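Local coordinates for mandelate racemase / muconate lactonizing enzyme, C-terminal domain protein (Pseudovibrio sp. JE062, PDB 4JHM), which belongs to the mandelate racemase / muconate lactonizing enzyme family of the enolase superfamily, pairing an N-terminal capping domain with a modified TIM barrel, at residues L127-K133 against V313-D318; R270-T274 against T306-N310; N295-M301 against N319-E324. Residues are numbered along the deposited sequence.

Interaction 1. Residues L127-K133 against V313-D318; sequences LGGARTK and VALAHD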
loop_
_atom_site.group_PDB
_atom_site.type_symbol
_atom_site.label_atom_id
_atom_site.label_comp_id
_atom_site.label_asym_id
_atom_site.label_seq_id
_atom_site.Cartn_x
_atom_site.Cartn_y
_atom_site.Cartn_z
ATOM N N LEU A 127 -1.622 39.763 -1.892
ATOM C CA LEU A 127 -1.380 38.324 -1.828
ATOM C C LEU A 127 -0.484 37.869 -2.976
ATOM O O LEU A 127 0.538 37.220 -2.758
ATOM C CB LEU A 127 -2.705 37.563 -1.876
ATOM C CG LEU A 127 -3.758 38.021 -0.864
ATOM C CD1 LEU A 127 -5.148 37.626 -1.332
ATOM C CD2 LEU A 127 -3.469 37.465 0.523
ATOM N N GLY A 128 -0.876 38.210 -4.201
ATOM C CA GLY A 128 -0.091 37.869 -5.378
ATOM C C GLY A 128 -0.306 38.871 -6.492
ATOM O O GLY A 128 0.021 40.055 -6.355
ATOM N N GLY A 129 -0.874 38.399 -7.594
ATOM C CA GLY A 129 -1.112 39.247 -8.750
ATOM C C GLY A 129 -0.806 38.485 -10.018
ATOM O O GLY A 129 0.307 38.548 -10.544
ATOM N N ALA A 130 -1.800 37.744 -10.495
ATOM C CA ALA A 130 -1.657 36.944 -11.703
ATOM C C ALA A 130 -2.551 37.474 -12.808
ATOM O O ALA A 130 -2.211 37.387 -13.984
ATOM C CB ALA A 130 -2.001 35.496 -11.408
ATOM N N ARG A 131 -3.710 38.000 -12.422
ATOM C CA ARG A 131 -4.690 38.493 -13.375
ATOM C C ARG A 131 -5.540 39.550 -12.698
ATOM O O ARG A 131 -5.656 39.570 -11.473
ATOM C CB ARG A 131 -5.602 37.368 -13.870
ATOM C CG ARG A 131 -4.991 35.980 -13.797
ATOM C CD ARG A 131 -5.574 35.151 -12.667
ATOM N NE ARG A 131 -6.621 34.283 -13.184
ATOM C CZ ARG A 131 -7.086 33.209 -12.560
ATOM N NH1 ARG A 131 -6.615 32.852 -11.373
ATOM N NH2 ARG A 131 -8.034 32.490 -13.138
ATOM N N THR A 132 -6.138 40.421 -13.503
ATOM C CA THR A 132 -7.025 41.446 -12.983
ATOM C C THR A 132 -8.476 41.097 -13.325
ATOM O O THR A 132 -9.410 41.799 -12.928
ATOM C CB THR A 132 -6.628 42.837 -13.526
ATOM O OG1 THR A 132 -7.075 43.853 -12.620
ATOM C CG2 THR A 132 -7.207 43.081 -14.922
ATOM N N LYS A 133 -8.655 39.993 -14.050
ATOM C CA LYS A 133 -9.986 39.504 -14.420
ATOM C C LYS A 133 -9.970 37.988 -14.590
ATOM O O LYS A 133 -8.901 37.384 -14.657
ATOM C CB LYS A 133 -10.453 40.163 -15.721
ATOM C CG LYS A 133 -9.648 39.768 -16.950
ATOM C CD LYS A 133 -10.247 40.366 -18.213
ATOM C CE LYS A 133 -9.436 39.993 -19.445
ATOM N NZ LYS A 133 -9.910 40.715 -20.660
ATOM N N VAL A 313 -8.691 36.579 -3.947
ATOM C CA VAL A 313 -7.745 35.501 -3.768
ATOM C C VAL A 313 -7.499 34.803 -5.105
ATOM O O VAL A 313 -6.364 34.477 -5.436
ATOM C CB VAL A 313 -8.251 34.501 -2.711
ATOM C CG1 VAL A 313 -7.228 33.402 -2.478
ATOM C CG2 VAL A 313 -8.555 35.231 -1.410
ATOM N N ALA A 314 -8.560 34.599 -5.883
ATOM C CA ALA A 314 -8.443 33.916 -7.174
ATOM C C ALA A 314 -7.632 34.737 -8.181
ATOM O O ALA A 314 -7.007 34.182 -9.080
ATOM C CB ALA A 314 -9.821 33.589 -7.737
ATOM N N LEU A 315 -7.642 36.056 -8.030
ATOM C CA LEU A 315 -6.867 36.925 -8.917
ATOM C C LEU A 315 -5.383 36.940 -8.540
ATOM O O LEU A 315 -4.531 37.286 -9.358
ATOM C CB LEU A 315 -7.435 38.348 -8.909
ATOM C CG LEU A 315 -8.512 38.649 -9.959
ATOM C CD1 LEU A 315 -9.416 37.458 -10.234
ATOM C CD2 LEU A 315 -9.341 39.842 -9.523
ATOM N N ALA A 316 -5.081 36.543 -7.309
ATOM C CA ALA A 316 -3.708 36.532 -6.820
ATOM C C ALA A 316 -2.950 35.273 -7.249
ATOM O O ALA A 316 -1.724 35.246 -7.220
ATOM C CB ALA A 316 -3.696 36.664 -5.306
ATOM N N HIS A 317 -3.680 34.235 -7.642
ATOM C CA HIS A 317 -3.070 32.981 -8.074
ATOM C C HIS A 317 -3.560 32.608 -9.472
ATOM O O HIS A 317 -4.495 33.214 -9.989
ATOM C CB HIS A 317 -3.405 31.862 -7.084
ATOM C CG HIS A 317 -3.035 32.173 -5.667
ATOM N ND1 HIS A 317 -1.805 31.856 -5.131
ATOM C CD2 HIS A 317 -3.734 32.770 -4.672
ATOM C CE1 HIS A 317 -1.763 32.247 -3.868
ATOM N NE2 HIS A 317 -2.921 32.804 -3.566
ATOM N N ASP A 318 -2.926 31.612 -10.082
ATOM C CA ASP A 318 -3.314 31.155 -11.417
ATOM C C ASP A 318 -4.184 29.907 -11.367
ATOM O O ASP A 318 -5.008 29.689 -12.256
ATOM C CB ASP A 318 -2.077 30.855 -12.258
ATOM C CG ASP A 318 -1.332 32.104 -12.659
ATOM O OD1 ASP A 318 -1.975 33.016 -13.219
ATOM O OD2 ASP A 318 -0.105 32.170 -12.428
#
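The last carbonyls of helix 304-316, Leu315 O and Ala316 O, receive donors from residues 127-133, as does His317 O just beyond its end. Gly129 N gives its hydrogen to Ala316 O (3.3 Å), while Leu315 O accepts twice, from Ala130 N at 3.0 Å and from Arg131 N at 3.3 Å. The Arg131 side chain swings across the end of the helix, and its NH1 donates to His317 O at 2.6 Å. Ala314 O lies 2.7 Å from the same NH1, but at an angle too poor for a hydrogen bond; the other guanidinium nitrogen, NH2, binds Cys320 O. A long, multiply donating side chain suits a place with so many carbonyls. In the enolase superfamily's modified TIM barrel, this is where the chain leaves the short helix 123-127 to enter the first barrel strand, 133-139, and it crosses the last turn of the helix that leads to the closing strand, 323-326. Glycine fits the approach: a CB on Gly128 would fall 2.2 Å from Ala316 O, and one on Gly129 would jam against the preceding carbonyl oxygen. Beneath these bonds, Leu127 CB packs on Ala316 CB at 3.7 Å, and Leu127 CD1 lies 4.2 Å from Val313 CG2. Other polar ends have partners outside the two segments: Thr132 OG1 bonds to Tyr124 OH, His317 NE2 to Asn283 OD1, and Asp318 OD2 to Gln86 of the second subunit, whose Lys115 and Thr85 also make weak hydrogen bonds to Gly128 O.

Interaction 2. Residues R270-T274 against T306-N310; sequences RQDAT and TQAAN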
loop_
_atom_site.group_PDB
_atom_site.type_symbol
_atom_site.label_atom_id
_atom_site.label_comp_id
_atom_site.label_asym_id
_atom_site.label_seq_id
_atom_site.Cartn_x
_atom_site.Cartn_y
_atom_site.Cartn_z
ATOM N N ARG A 270 -12.339 22.945 -3.457
ATOM C CA ARG A 270 -13.376 23.954 -3.477
ATOM C C ARG A 270 -13.572 24.482 -2.074
ATOM O O ARG A 270 -13.998 23.758 -1.181
ATOM C CB ARG A 270 -14.674 23.368 -4.016
ATOM C CG ARG A 270 -15.898 24.241 -3.781
ATOM C CD ARG A 270 -17.135 23.583 -4.365
ATOM N NE ARG A 270 -16.828 23.066 -5.694
ATOM C CZ ARG A 270 -16.771 23.816 -6.785
ATOM N NH1 ARG A 270 -17.025 25.116 -6.709
ATOM N NH2 ARG A 270 -16.462 23.269 -7.953
ATOM N N GLN A 271 -13.239 25.752 -1.889
ATOM C CA GLN A 271 -13.362 26.393 -0.601
ATOM C C GLN A 271 -14.003 27.742 -0.793
ATOM O O GLN A 271 -14.043 28.273 -1.900
ATOM C CB GLN A 271 -11.994 26.591 0.034
ATOM C CG GLN A 271 -11.270 25.305 0.369
ATOM C CD GLN A 271 -11.767 24.682 1.649
ATOM O OE1 GLN A 271 -12.880 24.166 1.706
ATOM N NE2 GLN A 271 -10.939 24.725 2.691
ATOM N N ASP A 272 -14.497 28.289 0.307
ATOM C CA ASP A 272 -15.076 29.612 0.333
ATOM C C ASP A 272 -14.347 30.354 1.437
ATOM O O ASP A 272 -14.202 29.842 2.548
ATOM C CB ASP A 272 -16.574 29.514 0.626
ATOM C CG ASP A 272 -17.292 30.839 0.484
ATOM O OD1 ASP A 272 -16.622 31.892 0.454
ATOM O OD2 ASP A 272 -18.537 30.822 0.407
ATOM N N ALA A 273 -13.861 31.548 1.128
ATOM C CA ALA A 273 -13.121 32.331 2.096
ATOM C C ALA A 273 -13.998 32.646 3.301
ATOM O O ALA A 273 -13.506 32.754 4.419
ATOM C CB ALA A 273 -12.617 33.613 1.455
ATOM N N THR A 274 -15.301 32.778 3.068
ATOM C CA THR A 274 -16.243 33.142 4.120
ATOM C C THR A 274 -16.691 31.937 4.940
ATOM O O THR A 274 -17.626 32.038 5.738
ATOM C CB THR A 274 -17.507 33.785 3.528
ATOM O OG1 THR A 274 -18.201 32.821 2.730
ATOM C CG2 THR A 274 -17.147 34.983 2.675
ATOM N N THR A 306 -19.067 38.511 -0.014
ATOM C CA THR A 306 -18.674 37.119 -0.186
ATOM C C THR A 306 -18.045 36.930 -1.564
ATOM O O THR A 306 -17.049 36.227 -1.713
ATOM C CB THR A 306 -19.874 36.165 -0.054
ATOM O OG1 THR A 306 -20.243 36.035 1.325
ATOM C CG2 THR A 306 -19.525 34.798 -0.612
ATOM N N GLN A 307 -18.634 37.567 -2.571
ATOM C CA GLN A 307 -18.138 37.458 -3.933
ATOM C C GLN A 307 -16.727 38.015 -4.042
ATOM O O GLN A 307 -15.850 37.382 -4.616
ATOM C CB GLN A 307 -19.061 38.205 -4.899
ATOM C CG GLN A 307 -20.469 37.641 -4.983
ATOM C CD GLN A 307 -21.368 38.446 -5.900
ATOM O OE1 GLN A 307 -20.938 38.912 -6.955
ATOM N NE2 GLN A 307 -22.626 38.609 -5.506
ATOM N N ALA A 308 -16.513 39.202 -3.483
ATOM C CA ALA A 308 -15.242 39.914 -3.630
ATOM C C ALA A 308 -14.094 39.206 -2.914
ATOM O O ALA A 308 -13.003 39.061 -3.465
ATOM C CB ALA A 308 -15.378 41.345 -3.123
ATOM N N ALA A 309 -14.352 38.769 -1.685
ATOM C CA ALA A 309 -13.345 38.102 -0.865
ATOM C C ALA A 309 -12.677 36.962 -1.622
ATOM O O ALA A 309 -11.455 36.841 -1.623
ATOM C CB ALA A 309 -13.976 37.575 0.415
ATOM N N ASN A 310 -13.495 36.130 -2.259
ATOM C CA ASN A 310 -13.002 35.005 -3.044
ATOM C C ASN A 310 -12.374 35.467 -4.353
ATOM O O ASN A 310 -11.304 34.994 -4.747
ATOM C CB ASN A 310 -14.144 34.030 -3.341
ATOM C CG ASN A 310 -14.742 33.422 -2.082
ATOM O OD1 ASN A 310 -14.152 32.533 -1.465
ATOM N ND2 ASN A 310 -15.925 33.888 -1.704
#
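Asn310, the residue most covered here, uses both ends of its amide on residues 270-274, one on a main-chain NH and the other on a carboxylate. Its OD1 receives Ala273 N at 2.8 Å and almost straight (176°), and its ND2 donates to Asp272 OD1 at 3.0 Å. The same ND2 lies 2.6 Å from Thr306 O, one turn back in its own helix, and is hydrogen-bonded to it as well, so the amide nitrogen is shared between its own helix and the loop, which helps to orient the amide. Asparagine suits the task because one short, planar group carries both the acceptor for the main-chain NH and the donor for the carboxylate. In the family's barrel, residues 270-274 run on from the place of the sixth strand toward helix 279-291, and helix 304-316 is the next helix in the ring; the contact sits about 4 Å, centre to centre, from the middle of the chain. Thr274, next in covered surface, sets its CG2 3.5 Å from Thr306 OG1. Its own backbone is fixed by an Asx turn, Asp272 OD1 accepting from Thr274 N at 3.1 Å; a weak bond from Thr274 OG1 reaches that oxygen too, at 2.9 Å. Asp272 therefore spends one carboxylate oxygen on shaping the turn and on meeting the helix. Ala273 brings its CB to 4.3 Å from Ala309 CB, where two small methyl groups let loop and helix come close. Thr274 O is bonded to Thr54 OG1, on a strand of the N-terminal domain's sheet, so the loop also meets that domain.

Interaction 3. Residues N295-M301 against N319-E324; sequences NLEIQSM and NCNFFE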
loop_
_atom_site.group_PDB
_atom_site.type_symbol
_atom_site.label_atom_id
_atom_site.label_comp_id
_atom_site.label_asym_id
_atom_site.label_seq_id
_atom_site.Cartn_x
_atom_site.Cartn_y
_atom_site.Cartn_z
ATOM N N ASN A 295 -6.274 22.936 -9.329
ATOM C CA ASN A 295 -6.894 24.235 -9.142
ATOM C C ASN A 295 -7.783 24.296 -7.907
ATOM O O ASN A 295 -8.204 23.265 -7.377
ATOM C CB ASN A 295 -7.727 24.582 -10.371
ATOM C CG ASN A 295 -6.876 24.802 -11.599
ATOM O OD1 ASN A 295 -5.672 25.002 -11.500
ATOM N ND2 ASN A 295 -7.503 24.778 -12.765
ATOM N N LEU A 296 -8.054 25.514 -7.456
ATOM C CA LEU A 296 -8.997 25.746 -6.383
ATOM C C LEU A 296 -10.156 26.549 -6.946
ATOM O O LEU A 296 -10.073 27.766 -7.056
ATOM C CB LEU A 296 -8.336 26.512 -5.233
ATOM C CG LEU A 296 -9.110 26.502 -3.905
ATOM C CD1 LEU A 296 -8.264 27.046 -2.765
ATOM C CD2 LEU A 296 -10.414 27.276 -4.000
ATOM N N GLU A 297 -11.235 25.869 -7.312
ATOM C CA GLU A 297 -12.409 26.544 -7.852
ATOM C C GLU A 297 -13.230 27.127 -6.712
ATOM O O GLU A 297 -13.861 26.395 -5.955
ATOM C CB GLU A 297 -13.250 25.572 -8.678
ATOM C CG GLU A 297 -12.490 24.962 -9.844
ATOM C CD GLU A 297 -11.864 26.003 -10.759
ATOM O OE1 GLU A 297 -12.481 27.069 -10.956
ATOM O OE2 GLU A 297 -10.761 25.748 -11.297
ATOM N N ILE A 298 -13.212 28.451 -6.596
ATOM C CA ILE A 298 -13.831 29.140 -5.468
ATOM C C ILE A 298 -15.341 29.001 -5.460
ATOM O O ILE A 298 -15.997 29.013 -6.500
ATOM C CB ILE A 298 -13.504 30.655 -5.455
ATOM C CG1 ILE A 298 -13.818 31.290 -6.813
ATOM C CG2 ILE A 298 -12.047 30.889 -5.083
ATOM C CD1 ILE A 298 -13.602 32.788 -6.861
ATOM N N GLN A 299 -15.883 28.865 -4.262
ATOM C CA GLN A 299 -17.305 28.971 -4.063
ATOM C C GLN A 299 -17.593 30.422 -3.714
ATOM O O GLN A 299 -17.574 30.807 -2.545
ATOM C CB GLN A 299 -17.744 28.041 -2.939
ATOM C CG GLN A 299 -19.160 28.277 -2.462
ATOM C CD GLN A 299 -19.821 27.002 -2.008
ATOM O OE1 GLN A 299 -20.223 26.873 -0.852
ATOM N NE2 GLN A 299 -19.926 26.040 -2.915
ATOM N N SER A 300 -17.831 31.232 -4.739
ATOM C CA SER A 300 -18.042 32.662 -4.547
ATOM C C SER A 300 -19.512 33.033 -4.657
ATOM O O SER A 300 -19.842 34.197 -4.819
ATOM C CB SER A 300 -17.239 33.459 -5.573
ATOM O OG SER A 300 -17.840 33.398 -6.857
HETATM N N MSE A 301 -20.393 32.043 -4.566
HETATM C CA MSE A 301 -21.830 32.296 -4.592
HETATM C C MSE A 301 -22.251 32.966 -3.316
HETATM O O MSE A 301 -22.047 32.433 -2.231
HETATM C CB MSE A 301 -22.579 30.980 -4.759
HETATM C CG MSE A 301 -23.818 30.909 -3.875
HETATM SE SE MSE A 301 -25.387 30.539 -4.998
HETATM C CE MSE A 301 -25.716 28.670 -4.451
ATOM N N ASN A 319 -3.998 29.087 -10.335
ATOM C CA ASN A 319 -4.686 27.801 -10.247
ATOM C C ASN A 319 -6.148 27.932 -9.817
ATOM O O ASN A 319 -6.498 27.691 -8.665
ATOM C CB ASN A 319 -3.923 26.838 -9.328
ATOM C CG ASN A 319 -3.656 27.412 -7.946
ATOM O OD1 ASN A 319 -3.596 28.625 -7.753
ATOM N ND2 ASN A 319 -3.478 26.529 -6.973
ATOM N N CYS A 320 -6.985 28.322 -10.773
ATOM C CA CYS A 320 -8.435 28.439 -10.607
ATOM C C CYS A 320 -8.933 28.975 -11.939
ATOM O O CYS A 320 -8.360 29.921 -12.461
ATOM C CB CYS A 320 -8.812 29.396 -9.467
ATOM S SG CYS A 320 -10.570 29.880 -9.409
ATOM N N ASN A 321 -9.981 28.369 -12.492
ATOM C CA ASN A 321 -10.463 28.732 -13.826
ATOM C C ASN A 321 -11.649 29.680 -13.824
ATOM O O ASN A 321 -11.820 30.443 -14.770
ATOM C CB ASN A 321 -10.869 27.488 -14.617
ATOM C CG ASN A 321 -9.706 26.561 -14.897
ATOM O OD1 ASN A 321 -8.593 27.000 -15.177
ATOM N ND2 ASN A 321 -9.966 25.265 -14.837
ATOM N N PHE A 322 -12.480 29.633 -12.788
ATOM C CA PHE A 322 -13.715 30.421 -12.800
ATOM C C PHE A 322 -14.032 31.172 -11.507
ATOM O O PHE A 322 -13.512 30.871 -10.435
ATOM C CB PHE A 322 -14.911 29.529 -13.136
ATOM C CG PHE A 322 -14.802 28.833 -14.460
ATOM C CD1 PHE A 322 -15.129 29.494 -15.633
ATOM C CD2 PHE A 322 -14.391 27.510 -14.529
ATOM C CE1 PHE A 322 -15.035 28.854 -16.855
ATOM C CE2 PHE A 322 -14.295 26.862 -15.748
ATOM C CZ PHE A 322 -14.617 27.537 -16.913
ATOM N N PHE A 323 -14.908 32.158 -11.647
ATOM C CA PHE A 323 -15.503 32.878 -10.532
ATOM C C PHE A 323 -16.989 32.582 -10.581
ATOM O O PHE A 323 -17.641 32.846 -11.592
ATOM C CB PHE A 323 -15.265 34.383 -10.677
ATOM C CG PHE A 323 -16.195 35.231 -9.862
ATOM C CD1 PHE A 323 -17.408 35.648 -10.382
ATOM C CD2 PHE A 323 -15.853 35.630 -8.582
ATOM C CE1 PHE A 323 -18.267 36.440 -9.637
ATOM C CE2 PHE A 323 -16.708 36.421 -7.830
ATOM C CZ PHE A 323 -17.916 36.826 -8.358
ATOM N N GLU A 324 -17.515 32.012 -9.502
ATOM C CA GLU A 324 -18.926 31.667 -9.441
ATOM C C GLU A 324 -19.768 32.941 -9.393
ATOM O O GLU A 324 -19.659 33.739 -8.464
ATOM C CB GLU A 324 -19.205 30.792 -8.222
ATOM C CG GLU A 324 -20.657 30.369 -8.075
ATOM C CD GLU A 324 -20.849 29.268 -7.054
ATOM O OE1 GLU A 324 -21.845 28.528 -7.176
ATOM O OE2 GLU A 324 -20.011 29.138 -6.132
#
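Residues 295-301 and 319-324 run side by side in nearly the same direction, 18° apart, yet only one of the hydrogen bonds between them joins main chain to main chain, Leu296 N to Asn319 O at 2.9 Å. Otherwise carboxylates do the work. Glu297 reaches across to the backbone at Asn321 and Phe322, where OE2 accepts from Asn321 N at 3.0 Å and OE1 from Phe322 N at 3.2 Å; a two-oxygen acceptor suits two successive amides. Glu324 OE2 takes a weak bond from the backbone of Met301, modelled as selenomethionine, with N to OE2 at 3.3 Å, while its OE1 is committed to Ser139 and to a salt bridge with Lys165. The chain between the segments is helix 304-316, so the unit resembles a beta-alpha-beta crossover, the repeat of the TIM barrel; residues 295-301 take the seventh strand's place and 323-326 is the eighth strand. Apolar packing fills the interval: Ile298 CD1 touches Phe323 CD2 at 4.0 Å and Ile298 CG1 lies 4.4 Å from Cys320 SG. Ser300 OG sits over one face of the Phe323 ring, 3.4 Å from CE2, a place where a small side chain fits.

Helix 304-316 ties the set together: interaction 2 holds its first half, interaction 1 its C-terminal end, and interaction 3 joins the segments that precede and follow it. Their centres lie about 14 Å (1 and 2), 12 Å (1 and 3) and 9 Å (2 and 3) apart. Arg131 NH2 reaches Cys320 O at 2.7 Å, linking 1 to 3, and Ala314 CB packs 4.0 Å from Ile298 CD1. Gln271 O and Gln299 N, probably hydrogen-bonded at 3.1 Å, join 2 to 3 across neighbouring barrel positions. Interactions 2 and 3 extend toward the C-terminal ends of the barrel strands, where enolase-superfamily members keep their active site; interaction 1 lies toward the other end.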